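Local atomic coordinates of peptidase M16 inactive domain family protein (Pseudomonas fluorescens, PDB entry 3GWB), a protein that is of unknown function but belongs to the peptidase M16 family, as a member with the inactive domain, and may have hydrolase activity. Residues W17-G22 / Q216-L221; G279-R284 / E288-R293. All coordinates share one frame; numbering follows the deposited sequence.

Interaction 1: residues W17-G22 / Q216-L221; sequences WSTAEG and QVSAAL
Ser218 turns its OG anti to the backbone N (chi1 -177°), toward the OG1 that Thr19 brings to it, while a bend at chi2 (66°) folds the Glu21 chain back over the same serine. Two hydrogen bonds follow, and their directions are set. Thr19 OG1 donates to Ser218 OG at 2.8 Å, and Ser218 OG in turn donates to Glu21 OE1, also at 2.8 Å. The carboxylate oxygen is met on its anti side, 27° out of the carboxylate plane. Ser218, a buried residue, thus has its hydroxyl engaged as both donor and acceptor. Beside the polar chain the contact is aliphatic, with Thr19 CG2 lying 3.7 Å from Ser218 CB. Thr19 OG1 also accepts from Ala23 N and, weakly, from Glu21 N at 3.3 Å, which ties the hydroxyl to its own loop. With an alanine here in place of Glu21 the carboxylate is gone, and the Ser218 hydroxyl is likely to lose its acceptor and be free to turn from Thr19. The loop itself is a type I beta turn from Thr19 to Gly22, closed by Gly22 N to Thr19 O at 2.9 Å. The arrangement is that of a beta hairpin, strands 15-18 and 24-29 at the edge of a mixed sheet, whose turn is fastened by side chains to the C-terminal end of helix 207-220.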
loop_
_atom_site.group_PDB
_atom_site.type_symbol
_atom_site.label_atom_id
_atom_site.label_comp_id
_atom_site.label_asym_id
_atom_site.label_seq_id
_atom_site.Cartn_x
_atom_site.Cartn_y
_atom_site.Cartn_z
ATOM N N TRP A 17 1.453 10.990 32.211
ATOM C CA TRP A 17 1.216 12.296 32.807
ATOM C C TRP A 17 0.361 13.073 31.823
ATOM O O TRP A 17 0.054 12.572 30.738
ATOM C CB TRP A 17 2.545 13.022 33.080
ATOM C CG TRP A 17 3.375 13.371 31.860
ATOM C CD1 TRP A 17 3.323 14.529 31.131
ATOM C CD2 TRP A 17 4.396 12.564 31.250
ATOM N NE1 TRP A 17 4.252 14.494 30.114
ATOM C CE2 TRP A 17 4.924 13.302 30.168
ATOM C CE3 TRP A 17 4.920 11.293 31.522
ATOM C CZ2 TRP A 17 5.946 12.804 29.349
ATOM C CZ3 TRP A 17 5.937 10.800 30.706
ATOM C CH2 TRP A 17 6.440 11.555 29.639
ATOM N N SER A 18 -0.051 14.276 32.212
ATOM C CA SER A 18 -0.858 15.114 31.344
ATOM C C SER A 18 -0.149 16.439 31.125
ATOM O O SER A 18 0.662 16.857 31.952
ATOM C CB SER A 18 -2.233 15.360 31.970
ATOM O OG SER A 18 -2.967 14.149 32.049
ATOM N N THR A 19 -0.437 17.094 30.007
ATOM C CA THR A 19 0.173 18.395 29.729
ATOM C C THR A 19 -0.753 19.472 30.292
ATOM O O THR A 19 -1.870 19.178 30.729
ATOM C CB THR A 19 0.317 18.649 28.216
ATOM O OG1 THR A 19 -0.987 18.695 27.621
ATOM C CG2 THR A 19 1.156 17.552 27.558
ATOM N N ALA A 20 -0.301 20.719 30.266
ATOM C CA ALA A 20 -1.105 21.828 30.779
ATOM C C ALA A 20 -2.407 22.013 30.001
ATOM O O ALA A 20 -3.325 22.671 30.491
ATOM C CB ALA A 20 -0.293 23.122 30.754
ATOM N N GLU A 21 -2.488 21.444 28.792
ATOM C CA GLU A 21 -3.699 21.548 27.967
ATOM C C GLU A 21 -4.651 20.388 28.200
ATOM O O GLU A 21 -5.713 20.323 27.585
ATOM C CB GLU A 21 -3.370 21.566 26.470
ATOM C CG GLU A 21 -2.757 22.831 25.943
ATOM C CD GLU A 21 -1.393 23.076 26.525
ATOM O OE1 GLU A 21 -0.660 22.083 26.733
ATOM O OE2 GLU A 21 -1.053 24.253 26.765
ATOM N N GLY A 22 -4.265 19.464 29.069
ATOM C CA GLY A 22 -5.117 18.324 29.347
ATOM C C GLY A 22 -4.875 17.129 28.437
ATOM O O GLY A 22 -5.680 16.199 28.406
ATOM N N GLN A 216 5.579 20.582 23.958
ATOM C CA GLN A 216 5.701 21.353 22.728
ATOM C C GLN A 216 4.600 21.014 21.730
ATOM O O GLN A 216 4.000 21.901 21.137
ATOM C CB GLN A 216 7.073 21.110 22.078
ATOM C CG GLN A 216 7.173 21.643 20.657
ATOM C CD GLN A 216 8.518 21.358 20.007
ATOM O OE1 GLN A 216 9.048 20.248 20.109
ATOM N NE2 GLN A 216 9.069 22.357 19.320
ATOM N N VAL A 217 4.341 19.727 21.541
ATOM C CA VAL A 217 3.309 19.297 20.603
ATOM C C VAL A 217 1.945 19.771 21.113
ATOM O O VAL A 217 1.149 20.356 20.369
ATOM C CB VAL A 217 3.312 17.755 20.456
ATOM C CG1 VAL A 217 2.138 17.298 19.605
ATOM C CG2 VAL A 217 4.611 17.307 19.811
ATOM N N SER A 218 1.702 19.538 22.397
ATOM C CA SER A 218 0.446 19.925 23.017
ATOM C C SER A 218 0.183 21.423 22.878
ATOM O O SER A 218 -0.935 21.824 22.580
ATOM C CB SER A 218 0.453 19.530 24.497
ATOM O OG SER A 218 -0.788 19.833 25.106
ATOM N N ALA A 219 1.214 22.246 23.065
ATOM C CA ALA A 219 1.053 23.704 22.978
ATOM C C ALA A 219 0.775 24.236 21.573
ATOM O O ALA A 219 0.190 25.316 21.423
ATOM C CB ALA A 219 2.287 24.406 23.547
ATOM N N ALA A 220 1.203 23.483 20.563
ATOM C CA ALA A 220 1.029 23.863 19.163
ATOM C C ALA A 220 -0.368 23.545 18.631
ATOM O O ALA A 220 -0.780 24.090 17.613
ATOM C CB ALA A 220 2.086 23.161 18.294
ATOM N N LEU A 221 -1.091 22.671 19.325
ATOM C CA LEU A 221 -2.443 22.291 18.909
ATOM C C LEU A 221 -3.458 23.347 19.305
ATOM O O LEU A 221 -3.197 24.180 20.168
ATOM C CB LEU A 221 -2.857 20.963 19.565
ATOM C CG LEU A 221 -2.077 19.694 19.199
ATOM C CD1 LEU A 221 -2.551 18.505 20.038
ATOM C CD2 LEU A 221 -2.262 19.413 17.730
#

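Interaction 2: residues G279-R284 / E288-R293; sequences GGFGTR and EVREKR
A positively charged guanidinium lying flat on an aromatic ring sets this surface contact apart: Arg290 stacks on Phe281 with the two planes only 22° apart. Arg290 CZ stands 4.0 Å from the centroid of the Phe281 ring, 29° off the normal, so the geometry is that of a cation-pi pair over the face. The overlap is offset, since Phe281 CE1 sits over the middle of the guanidinium, 3.5 Å from Arg290 NE. CG anti to the backbone N (chi1 173°) and a chain extended from CG to NE let Arg290 reach across to the loop. A water accepts from Arg290 NH1 at 2.8 Å and gives a weak bond to the carbonyl of Phe281, while Glu291 OE1 lies at the guanidinium edge in a long salt bridge. Glu288 N donates to Arg284 O at 3.0 Å, a nearly straight bond of the first helical turn. The Glu288 carboxylate is shared by Lys292 NZ, 2.9 Å from OE2, and Arg293 NH2, 3.3 Å from OE1. Thr283 N-caps helix 284-292 through its OG1 and Met286 N. The loop follows helix 266-277; Arg284 and Glu288 pack on helix 323-340, Arg284 pairs with Glu346 of helix 344-356, and Phe281 packs on Asn134 of the second subunit.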
loop_
_atom_site.group_PDB
_atom_site.type_symbol
_atom_site.label_atom_id
_atom_site.label_comp_id
_atom_site.label_asym_id
_atom_site.label_seq_id
_atom_site.Cartn_x
_atom_site.Cartn_y
_atom_site.Cartn_z
ATOM N N GLY A 279 -5.427 -15.698 11.593
ATOM C CA GLY A 279 -4.548 -16.020 10.484
ATOM C C GLY A 279 -4.165 -17.488 10.489
ATOM O O GLY A 279 -4.316 -18.168 11.505
ATOM N N GLY A 280 -3.679 -17.986 9.356
ATOM C CA GLY A 280 -3.265 -19.378 9.278
ATOM C C GLY A 280 -4.281 -20.327 8.668
ATOM O O GLY A 280 -5.467 -20.004 8.556
ATOM N N PHE A 281 -3.811 -21.506 8.270
ATOM C CA PHE A 281 -4.673 -22.519 7.675
ATOM C C PHE A 281 -5.258 -23.424 8.753
ATOM O O PHE A 281 -6.100 -24.276 8.465
ATOM C CB PHE A 281 -3.891 -23.399 6.690
ATOM C CG PHE A 281 -3.353 -22.664 5.496
ATOM C CD1 PHE A 281 -4.164 -21.808 4.761
ATOM C CD2 PHE A 281 -2.046 -22.878 5.071
ATOM C CE1 PHE A 281 -3.678 -21.167 3.617
ATOM C CE2 PHE A 281 -1.551 -22.245 3.932
ATOM C CZ PHE A 281 -2.371 -21.391 3.201
ATOM N N GLY A 282 -4.805 -23.240 9.991
ATOM C CA GLY A 282 -5.279 -24.071 11.086
ATOM C C GLY A 282 -6.588 -23.676 11.751
ATOM O O GLY A 282 -7.157 -24.467 12.507
ATOM N N THR A 283 -7.073 -22.468 11.482
ATOM C CA THR A 283 -8.323 -22.002 12.084
ATOM C C THR A 283 -9.496 -22.912 11.713
ATOM O O THR A 283 -9.447 -23.631 10.718
ATOM C CB THR A 283 -8.659 -20.569 11.635
ATOM O OG1 THR A 283 -8.975 -20.571 10.240
ATOM C CG2 THR A 283 -7.475 -19.642 11.882
ATOM N N ARG A 284 -10.553 -22.868 12.518
ATOM C CA ARG A 284 -11.738 -23.690 12.287
ATOM C C ARG A 284 -12.337 -23.397 10.910
ATOM O O ARG A 284 -12.610 -24.311 10.129
ATOM C CB ARG A 284 -12.777 -23.411 13.385
ATOM C CG ARG A 284 -13.894 -24.446 13.517
ATOM C CD ARG A 284 -13.377 -25.818 13.983
ATOM N NE ARG A 284 -12.975 -25.882 15.392
ATOM C CZ ARG A 284 -13.812 -25.999 16.421
ATOM N NH1 ARG A 284 -15.124 -26.060 16.225
ATOM N NH2 ARG A 284 -13.332 -26.095 17.653
ATOM N N GLU A 288 -12.328 -26.050 7.667
ATOM C CA GLU A 288 -13.578 -26.577 7.126
ATOM C C GLU A 288 -13.924 -26.111 5.716
ATOM O O GLU A 288 -14.290 -26.922 4.864
ATOM C CB GLU A 288 -14.743 -26.218 8.052
ATOM C CG GLU A 288 -14.616 -26.751 9.474
ATOM C CD GLU A 288 -14.533 -28.265 9.527
ATOM O OE1 GLU A 288 -15.359 -28.937 8.867
ATOM O OE2 GLU A 288 -13.646 -28.784 10.239
ATOM N N VAL A 289 -13.812 -24.811 5.463
ATOM C CA VAL A 289 -14.169 -24.267 4.156
ATOM C C VAL A 289 -13.096 -24.398 3.076
ATOM O O VAL A 289 -13.402 -24.732 1.930
ATOM C CB VAL A 289 -14.571 -22.777 4.263
ATOM C CG1 VAL A 289 -15.131 -22.298 2.928
ATOM C CG2 VAL A 289 -15.597 -22.587 5.374
ATOM N N ARG A 290 -11.846 -24.131 3.433
ATOM C CA ARG A 290 -10.753 -24.226 2.473
ATOM C C ARG A 290 -10.102 -25.605 2.447
ATOM O O ARG A 290 -10.108 -26.285 1.428
ATOM C CB ARG A 290 -9.681 -23.175 2.776
ATOM C CG ARG A 290 -8.432 -23.324 1.919
ATOM C CD ARG A 290 -7.347 -22.330 2.291
ATOM N NE ARG A 290 -6.138 -22.552 1.503
ATOM C CZ ARG A 290 -5.332 -23.602 1.644
ATOM N NH1 ARG A 290 -5.597 -24.534 2.553
ATOM N NH2 ARG A 290 -4.266 -23.727 0.867
ATOM N N GLU A 291 -9.545 -26.010 3.580
ATOM C CA GLU A 291 -8.848 -27.288 3.704
ATOM C C GLU A 291 -9.627 -28.538 3.291
ATOM O O GLU A 291 -9.210 -29.269 2.388
ATOM C CB GLU A 291 -8.354 -27.457 5.144
ATOM C CG GLU A 291 -7.589 -28.737 5.388
ATOM C CD GLU A 291 -6.427 -28.884 4.438
ATOM O OE1 GLU A 291 -5.579 -27.962 4.401
ATOM O OE2 GLU A 291 -6.364 -29.915 3.731
ATOM N N LYS A 292 -10.747 -28.791 3.960
ATOM C CA LYS A 292 -11.566 -29.966 3.674
ATOM C C LYS A 292 -12.468 -29.856 2.443
ATOM O O LYS A 292 -12.647 -30.829 1.711
ATOM C CB LYS A 292 -12.439 -30.300 4.891
ATOM C CG LYS A 292 -11.672 -30.608 6.173
ATOM C CD LYS A 292 -12.632 -30.927 7.320
ATOM C CE LYS A 292 -11.885 -31.255 8.606
ATOM N NZ LYS A 292 -12.817 -31.511 9.747
ATOM N N ARG A 293 -13.031 -28.676 2.211
ATOM C CA ARG A 293 -13.954 -28.478 1.097
ATOM C C ARG A 293 -13.424 -27.722 -0.120
ATOM O O ARG A 293 -14.033 -27.770 -1.187
ATOM C CB ARG A 293 -15.206 -27.760 1.601
ATOM C CG ARG A 293 -16.497 -28.529 1.435
ATOM C CD ARG A 293 -16.753 -29.477 2.590
ATOM N NE ARG A 293 -16.773 -28.775 3.868
ATOM C CZ ARG A 293 -17.269 -29.277 4.997
ATOM N NH1 ARG A 293 -17.798 -30.490 5.015
ATOM N NH2 ARG A 293 -17.215 -28.568 6.116
HETATM O O HOH W 1 -6.815 -24.263 5.069
#

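Interaction 1 and interaction 2 lie on opposite sides of the chain's centre, their centres 49 Å apart and their nearest atoms about 34 Å apart. They come in series along the chain, interaction 1 closing at Leu221 before interaction 2 opens at Gly279, and they share no helix or strand. The first joins ends distant in sequence, bringing a hairpin of the six-stranded mixed sheet to helix 207-220. The second is local, within one loop and the helix it leads into, in the half that holds the five-stranded sheet. Each half thus holds one contact, partly buried in interaction 1 and at the surface in interaction 2, and only interaction 2 touches the second subunit of the assembly.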